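Local coordinates for protein type IV pilin structural subunit (Pseudomonas aeruginosa, PDB 3JYZ) that is the structural subunit of type IV pili, thin surface filaments that probably serve attachment and twitching motility, at residues 35-40 with 64-69; 80-85 with 139-144; 90-95 with 115-120. All blocks are in the same frame, centred on the assembly; numbering follows the deposited sequence.

Contact 1: 35-40 with 64-69; sequences DLTRAT and AGNTGV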
ATOM      1  N   ASP A  35      -5.350   0.457  18.351  1.00 14.53           N
ATOM      2  CA  ASP A  35      -3.952   0.590  17.944  1.00 15.17           C
ATOM      3  C   ASP A  35      -3.843   0.916  16.455  1.00 14.20           C
ATOM      4  O   ASP A  35      -3.022   1.741  16.052  1.00 12.76           O
ATOM      5  CB  ASP A  35      -3.168  -0.690  18.230  1.00 17.71           C
ATOM      6  CG  ASP A  35      -2.827  -0.861  19.700  1.00 21.54           C
ATOM      7  OD1 ASP A  35      -3.171   0.018  20.515  1.00 22.28           O
ATOM      8  OD2 ASP A  35      -2.202  -1.889  20.035  1.00 24.53           O
ATOM      9  N   LEU A  36      -4.651   0.244  15.642  1.00 13.16           N
ATOM     10  CA  LEU A  36      -4.648   0.494  14.203  1.00 11.15           C
ATOM     11  C   LEU A  36      -5.075   1.933  13.911  1.00 11.42           C
ATOM     12  O   LEU A  36      -4.578   2.580  12.984  1.00 11.01           O
ATOM     13  CB  LEU A  36      -5.574  -0.496  13.497  1.00 10.77           C
ATOM     14  CG  LEU A  36      -5.731  -0.343  11.981  1.00 10.39           C
ATOM     15  CD1 LEU A  36      -4.381  -0.276  11.255  1.00 10.51           C
ATOM     16  CD2 LEU A  36      -6.584  -1.493  11.446  1.00 11.47           C
ATOM     17  N   THR A  37      -6.007   2.429  14.711  1.00 12.20           N
ATOM     18  CA  THR A  37      -6.495   3.790  14.561  1.00 11.91           C
ATOM     19  C   THR A  37      -5.402   4.778  14.927  1.00 13.01           C
ATOM     20  O   THR A  37      -5.166   5.754  14.213  1.00 12.38           O
ATOM     21  CB  THR A  37      -7.723   3.989  15.445  1.00 11.92           C
ATOM     22  OG1 THR A  37      -8.761   3.122  14.974  1.00 12.34           O
ATOM     23  CG2 THR A  37      -8.214   5.430  15.396  1.00 11.99           C
ATOM     24  N   ARG A  38      -4.715   4.509  16.033  1.00 13.69           N
ATOM     25  CA  ARG A  38      -3.612   5.353  16.473  1.00 14.98           C
ATOM     26  C   ARG A  38      -2.469   5.343  15.460  1.00 13.68           C
ATOM     27  O   ARG A  38      -1.876   6.382  15.170  1.00 13.18           O
ATOM     28  CB  ARG A  38      -3.103   4.902  17.842  1.00 18.48           C
ATOM     29  CG  ARG A  38      -1.989   5.767  18.408  1.00 23.12           C
ATOM     30  CD  ARG A  38      -1.946   5.690  19.926  1.00 27.07           C
ATOM     31  NE  ARG A  38      -1.605   4.351  20.396  1.00 31.03           N
ATOM     32  CZ  ARG A  38      -2.489   3.476  20.865  1.00 33.59           C
ATOM     33  NH1 ARG A  38      -3.773   3.797  20.927  1.00 33.87           N
ATOM     34  NH2 ARG A  38      -2.088   2.279  21.272  1.00 34.96           N
ATOM     35  N   ALA A  39      -2.165   4.164  14.925  1.00 12.45           N
ATOM     36  CA  ALA A  39      -1.093   4.020  13.946  1.00 11.96           C
ATOM     37  C   ALA A  39      -1.411   4.822  12.681  1.00 10.98           C
ATOM     38  O   ALA A  39      -0.538   5.478  12.118  1.00 10.32           O
ATOM     39  CB  ALA A  39      -0.876   2.545  13.615  1.00 12.27           C
ATOM     40  N   THR A  40      -2.664   4.765  12.247  1.00 10.18           N
ATOM     41  CA  THR A  40      -3.120   5.561  11.114  1.00  9.61           C
ATOM     42  C   THR A  40      -2.866   7.051  11.358  1.00  9.90           C
ATOM     43  O   THR A  40      -2.333   7.752  10.498  1.00  9.86           O
ATOM     44  CB  THR A  40      -4.614   5.311  10.851  1.00  9.43           C
ATOM     45  OG1 THR A  40      -4.800   3.928  10.514  1.00  9.44           O
ATOM     46  CG2 THR A  40      -5.140   6.189   9.714  1.00  8.80           C
ATOM     47  N   ALA A  64      -8.112   6.894   5.867  1.00  9.28           N
ATOM     48  CA  ALA A  64      -8.541   7.708   7.000  1.00  9.99           C
ATOM     49  C   ALA A  64      -9.593   7.000   7.853  1.00 10.48           C
ATOM     50  O   ALA A  64      -9.813   7.370   9.006  1.00 12.28           O
ATOM     51  CB  ALA A  64      -9.064   9.067   6.517  1.00 10.57           C
ATOM     52  N   GLY A  65     -10.225   5.980   7.286  1.00  9.97           N
ATOM     53  CA  GLY A  65     -11.203   5.183   8.010  1.00  9.50           C
ATOM     54  C   GLY A  65     -10.574   4.033   8.772  1.00  9.56           C
ATOM     55  O   GLY A  65     -11.266   3.112   9.209  1.00 10.22           O
ATOM     56  N   ASN A  66      -9.251   4.070   8.903  1.00  8.58           N
ATOM     57  CA  ASN A  66      -8.534   3.151   9.782  1.00  8.51           C
ATOM     58  C   ASN A  66      -8.536   1.693   9.329  1.00  8.87           C
ATOM     59  O   ASN A  66      -8.467   0.780  10.158  1.00  9.72           O
ATOM     60  CB  ASN A  66      -9.053   3.292  11.220  1.00  9.33           C
ATOM     61  CG  ASN A  66      -8.985   4.727  11.710  1.00 10.16           C
ATOM     62  OD1 ASN A  66     -10.018   5.367  11.962  1.00 13.06           O
ATOM     63  ND2 ASN A  66      -7.776   5.253  11.818  1.00  8.40           N
ATOM     64  N   THR A  67      -8.580   1.473   8.021  1.00  8.23           N
ATOM     65  CA  THR A  67      -8.569   0.105   7.502  1.00  8.92           C
ATOM     66  C   THR A  67      -7.155  -0.445   7.354  1.00  9.26           C
ATOM     67  O   THR A  67      -6.980  -1.657   7.179  1.00 10.72           O
ATOM     68  CB  THR A  67      -9.264  -0.005   6.148  1.00  9.75           C
ATOM     69  OG1 THR A  67      -8.522   0.742   5.172  1.00 10.37           O
ATOM     70  CG2 THR A  67     -10.686   0.530   6.226  1.00 10.85           C
ATOM     71  N   GLY A  68      -6.159   0.441   7.401  1.00  8.00           N
ATOM     72  CA  GLY A  68      -4.768   0.045   7.233  1.00  8.69           C
ATOM     73  C   GLY A  68      -4.330   0.001   5.774  1.00  8.22           C
ATOM     74  O   GLY A  68      -3.151  -0.236   5.480  1.00  8.80           O
ATOM     75  N   VAL A  69      -5.264   0.238   4.855  1.00  7.57           N
ATOM     76  CA  VAL A  69      -4.938   0.246   3.427  1.00  7.66           C
ATOM     77  C   VAL A  69      -4.108   1.475   3.058  1.00  8.20           C
ATOM     78  O   VAL A  69      -4.473   2.597   3.403  1.00  8.54           O
ATOM     79  CB  VAL A  69      -6.200   0.183   2.557  1.00  7.21           C
ATOM     80  CG1 VAL A  69      -5.841   0.374   1.071  1.00  7.83           C
ATOM     81  CG2 VAL A  69      -6.919  -1.146   2.767  1.00  8.65           C
TER
HETATM   82  O   HOH W   1      -7.102   7.676  12.724  1.00 13.10           O
HETATM   83  O   HOH W   2      -5.643   3.152   8.011  1.00  7.75           O
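Asn66 holds CG anti to its own carbonyl carbon (chi1 -55°), and Leu36 holds CG anti to its backbone N (chi1 178°). The first torsion puts the Asn66 amide carbon beside Thr37. The second puts Leu36 CG close to the carbonyl oxygen of Asn66. In this pilin fold, helix 33-49 lies in the connection between the N-terminal helix 4-28 and the sheet. Residues 64-69 form the turn of the hairpin made by strands 57-62 and 70-74. The contact therefore joins the connecting helix to the tip of the hairpin.

The Asn66 side chain crosses those of Thr37 and Thr40 at a slant. Its ND2 lies 3.3 Å from Thr40 CB. The same nitrogen is 3.4 Å from Thr37 CA. No direct hydrogen bond links the two segments. Instead ND2 of Asn66 donates to a water 2.7 Å away, and that water donates to Thr37 O. The Thr37 hydroxyl is bound within the helix, to Thr33 O, while its methyl CG2 packs against the Asn66 amide.

Leu36 meets the backbone of the turn. Its CD2 is 3.2 Å from Asn66 O, and its CD1 is 4.1 Å from Gly68 CA. Gly68 has a positive phi of 87° and offers only backbone here. Met62 of strand 57-62 also packs on Leu36 and Thr40.

Thr40 OG1 donates to Leu36 O at 2.8 Å. Thr40 N binds the same oxygen from the opposite face of the carbonyl plane, giving Leu36 O two donors. A second water completes the link across the contact. It donates to Thr40 OG1 at 2.8 Å and accepts the N-H of Gly68, with the water oxygen 2.8 Å from Gly68 N.

Contact 2: 80-85 with 139-144; sequences GLPTAG and SVPQEF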
ATOM      1  N   GLY A  80       7.065   9.600 -14.896  1.00 21.57           N
ATOM      2  CA  GLY A  80       6.762   9.264 -16.280  1.00 21.25           C
ATOM      3  C   GLY A  80       5.391   8.626 -16.462  1.00 21.68           C
ATOM      4  O   GLY A  80       5.196   7.807 -17.363  1.00 22.50           O
ATOM      5  N   LEU A  81       4.434   9.005 -15.619  1.00 21.48           N
ATOM      6  CA  LEU A  81       3.113   8.389 -15.616  1.00 20.74           C
ATOM      7  C   LEU A  81       2.031   9.333 -16.123  1.00 22.58           C
ATOM      8  O   LEU A  81       2.209  10.551 -16.106  1.00 23.31           O
ATOM      9  CB  LEU A  81       2.746   7.967 -14.193  1.00 18.80           C
ATOM     10  CG  LEU A  81       3.630   6.916 -13.537  1.00 17.62           C
ATOM     11  CD1 LEU A  81       3.399   6.928 -12.032  1.00 16.94           C
ATOM     12  CD2 LEU A  81       3.358   5.536 -14.123  1.00 17.48           C
ATOM     13  N   PRO A  82       0.890   8.778 -16.562  1.00 22.89           N
ATOM     14  CA  PRO A  82      -0.268   9.610 -16.900  1.00 23.74           C
ATOM     15  C   PRO A  82      -0.721  10.409 -15.678  1.00 24.28           C
ATOM     16  O   PRO A  82      -0.544   9.954 -14.541  1.00 23.29           O
ATOM     17  CB  PRO A  82      -1.341   8.587 -17.291  1.00 23.60           C
ATOM     18  CG  PRO A  82      -0.575   7.378 -17.712  1.00 23.32           C
ATOM     19  CD  PRO A  82       0.653   7.351 -16.845  1.00 22.63           C
ATOM     20  N   THR A  83      -1.302  11.582 -15.909  1.00 25.35           N
ATOM     21  CA  THR A  83      -1.658  12.485 -14.817  1.00 25.77           C
ATOM     22  C   THR A  83      -2.583  11.840 -13.786  1.00 24.86           C
ATOM     23  O   THR A  83      -2.503  12.139 -12.592  1.00 24.83           O
ATOM     24  CB  THR A  83      -2.278  13.805 -15.345  1.00 27.53           C
ATOM     25  OG1 THR A  83      -2.665  14.637 -14.243  1.00 29.39           O
ATOM     26  CG2 THR A  83      -3.496  13.522 -16.200  1.00 27.44           C
ATOM     27  N   ALA A  84      -3.457  10.950 -14.242  1.00 23.64           N
ATOM     28  CA  ALA A  84      -4.385  10.281 -13.340  1.00 23.07           C
ATOM     29  C   ALA A  84      -4.063   8.795 -13.209  1.00 20.91           C
ATOM     30  O   ALA A  84      -4.851   8.038 -12.658  1.00 22.56           O
ATOM     31  CB  ALA A  84      -5.829  10.472 -13.804  1.00 24.42           C
ATOM     32  N   GLY A  85      -2.911   8.386 -13.728  1.00 17.35           N
ATOM     33  CA  GLY A  85      -2.507   6.992 -13.642  1.00 15.05           C
ATOM     34  C   GLY A  85      -1.365   6.764 -12.671  1.00 13.15           C
ATOM     35  O   GLY A  85      -0.362   6.145 -13.023  1.00 14.06           O
ATOM     36  N   SER A 139      -4.092   2.816  -9.911  1.00  9.55           N
ATOM     37  CA  SER A 139      -4.243   3.480 -11.209  1.00 10.26           C
ATOM     38  C   SER A 139      -2.979   3.534 -12.079  1.00  9.61           C
ATOM     39  O   SER A 139      -3.040   3.920 -13.241  1.00 10.58           O
ATOM     40  CB  SER A 139      -4.850   4.881 -11.026  1.00 10.67           C
ATOM     41  OG  SER A 139      -3.994   5.726 -10.282  1.00 12.03           O
ATOM     42  N   VAL A 140      -1.827   3.157 -11.535  1.00  8.16           N
ATOM     43  CA  VAL A 140      -0.635   3.045 -12.377  1.00  8.10           C
ATOM     44  C   VAL A 140      -0.909   2.007 -13.480  1.00  8.52           C
ATOM     45  O   VAL A 140      -1.316   0.884 -13.184  1.00  8.06           O
ATOM     46  CB  VAL A 140       0.597   2.620 -11.540  1.00  7.47           C
ATOM     47  CG1 VAL A 140       1.749   2.219 -12.441  1.00  8.52           C
ATOM     48  CG2 VAL A 140       1.026   3.758 -10.590  1.00  8.14           C
ATOM     49  N   PRO A 141      -0.715   2.374 -14.760  1.00  8.09           N
ATOM     50  CA  PRO A 141      -0.957   1.379 -15.814  1.00  8.83           C
ATOM     51  C   PRO A 141      -0.034   0.186 -15.624  1.00  8.90           C
ATOM     52  O   PRO A 141       1.115   0.356 -15.194  1.00  8.41           O
ATOM     53  CB  PRO A 141      -0.593   2.131 -17.100  1.00  9.15           C
ATOM     54  CG  PRO A 141      -0.843   3.595 -16.751  1.00  9.28           C
ATOM     55  CD  PRO A 141      -0.401   3.708 -15.310  1.00  8.46           C
ATOM     56  N   GLN A 142      -0.522  -1.010 -15.945  1.00  9.29           N
ATOM     57  CA  GLN A 142       0.218  -2.221 -15.622  1.00 10.15           C
ATOM     58  C   GLN A 142       1.623  -2.248 -16.226  1.00  8.95           C
ATOM     59  O   GLN A 142       2.549  -2.756 -15.607  1.00  9.89           O
ATOM     60  CB  GLN A 142      -0.581  -3.470 -16.021  1.00 11.30           C
ATOM     61  CG  GLN A 142      -0.724  -3.603 -17.502  1.00 13.32           C
ATOM     62  CD  GLN A 142      -1.795  -4.581 -17.938  1.00 16.04           C
ATOM     63  OE1 GLN A 142      -2.296  -5.397 -17.155  1.00 16.94           O
ATOM     64  NE2 GLN A 142      -2.148  -4.510 -19.212  1.00 15.87           N
ATOM     65  N   GLU A 143       1.800  -1.690 -17.423  1.00  8.35           N
ATOM     66  CA  GLU A 143       3.115  -1.747 -18.049  1.00  9.47           C
ATOM     67  C   GLU A 143       4.165  -0.902 -17.302  1.00  8.86           C
ATOM     68  O   GLU A 143       5.361  -1.031 -17.553  1.00  9.71           O
ATOM     69  CB  GLU A 143       3.041  -1.364 -19.534  1.00 10.62           C
ATOM     70  CG  GLU A 143       2.720   0.105 -19.809  1.00 10.82           C
ATOM     71  CD  GLU A 143       1.232   0.382 -19.994  1.00 11.22           C
ATOM     72  OE1 GLU A 143       0.393  -0.400 -19.498  1.00 11.74           O
ATOM     73  OE2 GLU A 143       0.891   1.407 -20.631  1.00 11.72           O
ATOM     74  N   PHE A 144       3.707  -0.048 -16.389  1.00  8.57           N
ATOM     75  CA  PHE A 144       4.589   0.833 -15.630  1.00  8.71           C
ATOM     76  C   PHE A 144       4.723   0.389 -14.176  1.00  8.91           C
ATOM     77  O   PHE A 144       5.358   1.064 -13.362  1.00  9.90           O
ATOM     78  CB  PHE A 144       4.049   2.265 -15.660  1.00  9.66           C
ATOM     79  CG  PHE A 144       4.069   2.898 -17.024  1.00 10.70           C
ATOM     80  CD1 PHE A 144       5.221   2.889 -17.793  1.00 11.84           C
ATOM     81  CD2 PHE A 144       2.943   3.533 -17.515  1.00 11.36           C
ATOM     82  CE1 PHE A 144       5.237   3.490 -19.040  1.00 12.25           C
ATOM     83  CE2 PHE A 144       2.953   4.130 -18.765  1.00 12.15           C
ATOM     84  CZ  PHE A 144       4.100   4.106 -19.522  1.00 11.67           C
TER
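A type I beta turn, Pro82 to Gly85, meets part of the loop closed by the Cys119-Cys149 disulfide. The turn lies between helix 76-79 and strand 87-95. Its own bond runs from Gly85 N to Pro82 O at 3.0 Å.

Apolar side chains meet on one part of the contact. Leu81 CD2 touches Phe144 CB at 3.7 Å, and the two side chains run alongside one another, pointing opposite ways. The same methyl lies 4.1 Å from Val140 CG1. Pro82 and Pro141 meet tip to tip, with their CG atoms 3.9 Å apart. Phe144 belongs to a short 3-10 segment, and it also packs on Pro4 and Val7 of helix 4-28.

Elsewhere the backbone of Gly85 takes part. Val140 CA points its C-H at Gly85 O, with CA and O 3.2 Å apart and an angle of 158° at the hydrogen. Pro141 CD comes to 3.3 Å from that oxygen. Beside it, Ser139 packs CB and OG near Ala84 O, while its hydroxyl binds the Thr87 hydroxyl just after the turn.

The turn that leads into strand 87-95 thus packs on the disulfide-closed C-terminal loop, the D-region characteristic of type IV pilins.

Contact 3: 90-95 with 115-120; sequences LSPYIN and IDWACT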
ATOM      1  N   LEU A  90      -1.765  -0.662  -1.368  1.00  7.69           N
ATOM      2  CA  LEU A  90      -1.233  -1.778  -0.587  1.00  7.63           C
ATOM      3  C   LEU A  90      -2.281  -2.161   0.456  1.00  7.69           C
ATOM      4  O   LEU A  90      -2.613  -1.360   1.327  1.00  7.84           O
ATOM      5  CB  LEU A  90       0.081  -1.404   0.106  1.00  9.07           C
ATOM      6  CG  LEU A  90       1.151  -0.724  -0.753  1.00 10.89           C
ATOM      7  CD1 LEU A  90       2.434  -0.447   0.044  1.00 11.61           C
ATOM      8  CD2 LEU A  90       1.478  -1.532  -1.990  1.00 12.84           C
ATOM      9  N   SER A  91      -2.789  -3.387   0.366  1.00  8.35           N
ATOM     10  CA  SER A  91      -3.891  -3.838   1.214  1.00  8.63           C
ATOM     11  C   SER A  91      -3.399  -4.942   2.147  1.00  9.18           C
ATOM     12  O   SER A  91      -2.880  -5.958   1.682  1.00  8.86           O
ATOM     13  CB  SER A  91      -5.033  -4.364   0.340  1.00  8.97           C
ATOM     14  OG  SER A  91      -5.520  -3.355  -0.538  1.00 10.06           O
ATOM     15  N   PRO A  92      -3.541  -4.744   3.466  1.00  8.80           N
ATOM     16  CA  PRO A  92      -3.037  -5.720   4.446  1.00  8.89           C
ATOM     17  C   PRO A  92      -4.060  -6.775   4.886  1.00  9.03           C
ATOM     18  O   PRO A  92      -5.263  -6.506   4.972  1.00  8.73           O
ATOM     19  CB  PRO A  92      -2.662  -4.853   5.652  1.00  8.18           C
ATOM     20  CG  PRO A  92      -3.557  -3.648   5.549  1.00  9.33           C
ATOM     21  CD  PRO A  92      -3.991  -3.491   4.101  1.00  9.44           C
ATOM     22  N   TYR A  93      -3.551  -7.973   5.177  1.00  8.75           N
ATOM     23  CA  TYR A  93      -4.361  -9.099   5.635  1.00  8.49           C
ATOM     24  C   TYR A  93      -3.647  -9.797   6.771  1.00  9.84           C
ATOM     25  O   TYR A  93      -2.429  -9.807   6.832  1.00 11.34           O
ATOM     26  CB  TYR A  93      -4.570 -10.106   4.498  1.00  9.28           C
ATOM     27  CG  TYR A  93      -5.315  -9.510   3.337  1.00  8.68           C
ATOM     28  CD1 TYR A  93      -4.669  -8.679   2.425  1.00  9.67           C
ATOM     29  CD2 TYR A  93      -6.673  -9.746   3.166  1.00 10.01           C
ATOM     30  CE1 TYR A  93      -5.359  -8.110   1.375  1.00 10.34           C
ATOM     31  CE2 TYR A  93      -7.373  -9.177   2.109  1.00 10.58           C
ATOM     32  CZ  TYR A  93      -6.705  -8.358   1.216  1.00 10.92           C
ATOM     33  OH  TYR A  93      -7.392  -7.789   0.154  1.00 12.40           O
ATOM     34  N   ILE A  94      -4.407 -10.384   7.686  1.00  9.84           N
ATOM     35  CA  ILE A  94      -3.801 -11.259   8.674  1.00 11.92           C
ATOM     36  C   ILE A  94      -3.983 -12.701   8.247  1.00 12.82           C
ATOM     37  O   ILE A  94      -5.078 -13.118   7.869  1.00 13.31           O
ATOM     38  CB  ILE A  94      -4.362 -11.025  10.092  1.00 13.94           C
ATOM     39  CG1 ILE A  94      -3.693  -9.794  10.700  1.00 15.19           C
ATOM     40  CG2 ILE A  94      -4.095 -12.242  10.979  1.00 15.02           C
ATOM     41  CD1 ILE A  94      -4.330  -9.293  11.954  1.00 17.13           C
ATOM     42  N   ASN A  95      -2.869 -13.425   8.274  1.00 13.33           N
ATOM     43  CA  ASN A  95      -2.794 -14.838   7.946  1.00 14.06           C
ATOM     44  C   ASN A  95      -2.674 -15.637   9.238  1.00 16.15           C
ATOM     45  O   ASN A  95      -1.686 -15.506   9.961  1.00 16.18           O
ATOM     46  CB  ASN A  95      -1.548 -15.065   7.085  1.00 14.50           C
ATOM     47  CG  ASN A  95      -1.196 -16.526   6.935  1.00 15.50           C
ATOM     48  OD1 ASN A  95      -2.060 -17.392   7.029  1.00 15.93           O
ATOM     49  ND2 ASN A  95       0.082 -16.807   6.693  1.00 16.61           N
ATOM     50  N   ILE A 115       1.151 -10.585   9.023  1.00 13.35           N
ATOM     51  CA  ILE A 115       0.517  -9.659   8.091  1.00 12.74           C
ATOM     52  C   ILE A 115       1.054  -9.825   6.671  1.00 12.83           C
ATOM     53  O   ILE A 115       2.265  -9.793   6.442  1.00 14.93           O
ATOM     54  CB  ILE A 115       0.695  -8.205   8.560  1.00 13.02           C
ATOM     55  CG1 ILE A 115       0.164  -8.060   9.996  1.00 14.10           C
ATOM     56  CG2 ILE A 115       0.014  -7.236   7.590  1.00 13.50           C
ATOM     57  CD1 ILE A 115       0.292  -6.664  10.570  1.00 15.13           C
ATOM     58  N   ASP A 116       0.135 -10.011   5.729  1.00 11.43           N
ATOM     59  CA  ASP A 116       0.465 -10.153   4.317  1.00 11.06           C
ATOM     60  C   ASP A 116      -0.056  -8.923   3.587  1.00 10.66           C
ATOM     61  O   ASP A 116      -1.106  -8.382   3.936  1.00 12.86           O
ATOM     62  CB  ASP A 116      -0.199 -11.397   3.722  1.00 12.85           C
ATOM     63  CG  ASP A 116       0.281 -12.691   4.358  1.00 14.79           C
ATOM     64  OD1 ASP A 116       1.402 -12.721   4.905  1.00 16.48           O
ATOM     65  OD2 ASP A 116      -0.479 -13.680   4.295  1.00 15.03           O
ATOM     66  N   TRP A 117       0.676  -8.479   2.575  1.00 10.20           N
ATOM     67  CA  TRP A 117       0.290  -7.304   1.819  1.00 10.41           C
ATOM     68  C   TRP A 117       0.110  -7.629   0.347  1.00 11.09           C
ATOM     69  O   TRP A 117       0.941  -8.319  -0.259  1.00 12.28           O
ATOM     70  CB  TRP A 117       1.352  -6.215   1.964  1.00 10.53           C
ATOM     71  CG  TRP A 117       1.420  -5.605   3.328  1.00  9.83           C
ATOM     72  CD1 TRP A 117       2.154  -6.048   4.394  1.00 10.21           C
ATOM     73  CD2 TRP A 117       0.743  -4.427   3.768  1.00  9.66           C
ATOM     74  NE1 TRP A 117       1.965  -5.215   5.478  1.00 10.60           N
ATOM     75  CE2 TRP A 117       1.100  -4.209   5.115  1.00  9.54           C
ATOM     76  CE3 TRP A 117      -0.141  -3.530   3.157  1.00  9.54           C
ATOM     77  CZ2 TRP A 117       0.605  -3.140   5.856  1.00  9.18           C
ATOM     78  CZ3 TRP A 117      -0.628  -2.465   3.889  1.00  9.25           C
ATOM     79  CH2 TRP A 117      -0.254  -2.280   5.225  1.00  9.06           C
ATOM     80  N   ALA A 118      -0.982  -7.127  -0.215  1.00  9.84           N
ATOM     81  CA  ALA A 118      -1.250  -7.200  -1.645  1.00  9.53           C
ATOM     82  C   ALA A 118      -1.041  -5.828  -2.269  1.00  8.76           C
ATOM     83  O   ALA A 118      -1.525  -4.821  -1.735  1.00  9.75           O
ATOM     84  CB  ALA A 118      -2.683  -7.665  -1.879  1.00 10.27           C
ATOM     85  N   CYS A 119      -0.303  -5.776  -3.373  1.00  7.61           N
ATOM     86  CA  CYS A 119      -0.127  -4.524  -4.097  1.00  7.24           C
ATOM     87  C   CYS A 119      -0.939  -4.558  -5.375  1.00  7.23           C
ATOM     88  O   CYS A 119      -0.849  -5.526  -6.133  1.00  8.24           O
ATOM     89  CB  CYS A 119       1.338  -4.289  -4.447  1.00  8.06           C
ATOM     90  SG  CYS A 119       1.590  -2.706  -5.321  1.00  8.61           S
ATOM     91  N   THR A 120      -1.756  -3.526  -5.614  1.00  7.54           N
ATOM     92  CA  THR A 120      -2.519  -3.443  -6.815  1.00  8.84           C
ATOM     93  C   THR A 120      -2.300  -2.088  -7.570  1.00  9.94           C
ATOM     94  O   THR A 120      -2.137  -1.083  -6.981  1.00 11.54           O
ATOM     95  CB  THR A 120      -4.031  -3.652  -6.566  1.00  9.93           C
ATOM     96  OG1 THR A 120      -4.451  -2.756  -5.561  1.00 10.19           O
ATOM     97  CG2 THR A 120      -4.319  -5.068  -6.139  1.00  9.63           C
TER
HETATM   98  O   HOH W   3      -4.070  -3.711  -2.848  1.00 10.32           O
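Pro92 lies flat over the indole of Trp117 in a CH-pi contact. Its CB sits 3.5 Å from the centroid of the six-membered ring and 8° off the ring normal. The two residues form a non-hydrogen-bonded pair between antiparallel strands 87-95 and 114-120 of the pilin sheet. Trp117 has CG anti to its carbonyl carbon (chi1 -70°), and the indole reaches across to the neighbouring strand. Leu90 approaches the indole at its edge, with its O 3.4 Å from Trp117 CZ3. Lys22 of helix 4-28 makes a cation-pi contact with the indole.

Leu90, Ile115 and Trp117 share the face of the sheet that packs on helix 4-28. On this face Leu90 CD2 also touches Cys119 SG at 3.5 Å. That sulfur is bonded to Cys149.

Tyr93, Asp116 and Ala118 lie on the other face. The edge of the Tyr93 ring meets Asp116 O, and its CE1 is 4.2 Å from Ala118 CB. Its hydroxyl is bound to Thr133 O, while Phe132 packs on the ring. Asp116 OD2 lies 3.3 Å from Asn95 CB, with the carboxylate and amide planes 40° apart. The carboxylate is paired with Arg100, while Asn95 OD1 takes the N-H of Gly97.

Four backbone bonds hold the strands together, two at the Ser91-Ala118 pair and two at the Tyr93-Asp116 pair. A water bridges the strands next to the Ser91-Ala118 pair. It hydrogen-bonds Ser91 OG at 2.8 Å, and donates to Ala118 O and to Thr120 OG1, 2.9 Å from the latter.

Contact 1 closes first along the chain. Contact 2 opens later and encloses contact 3, since 90-95 and 115-120 lie between 80-85 and 139-144. Contacts 1 and 3 touch: Gly68 O packs on Pro92 and Trp117, and their centres are 14 Å apart. Contact 2 lies across the chain's centre from both, about 27 Å from contact 1 and 22 Å from contact 3, centre to centre. Contact 1 ties a hairpin of the antiparallel sheet to helix 33-49. Contact 2 sets the turn before strand 87-95 against the disulfide-closed loop. That strand runs on into contact 3, and contacts 2 and 3 both pack on helix 4-28. Together they join connecting helix, sheet and disulfide loop.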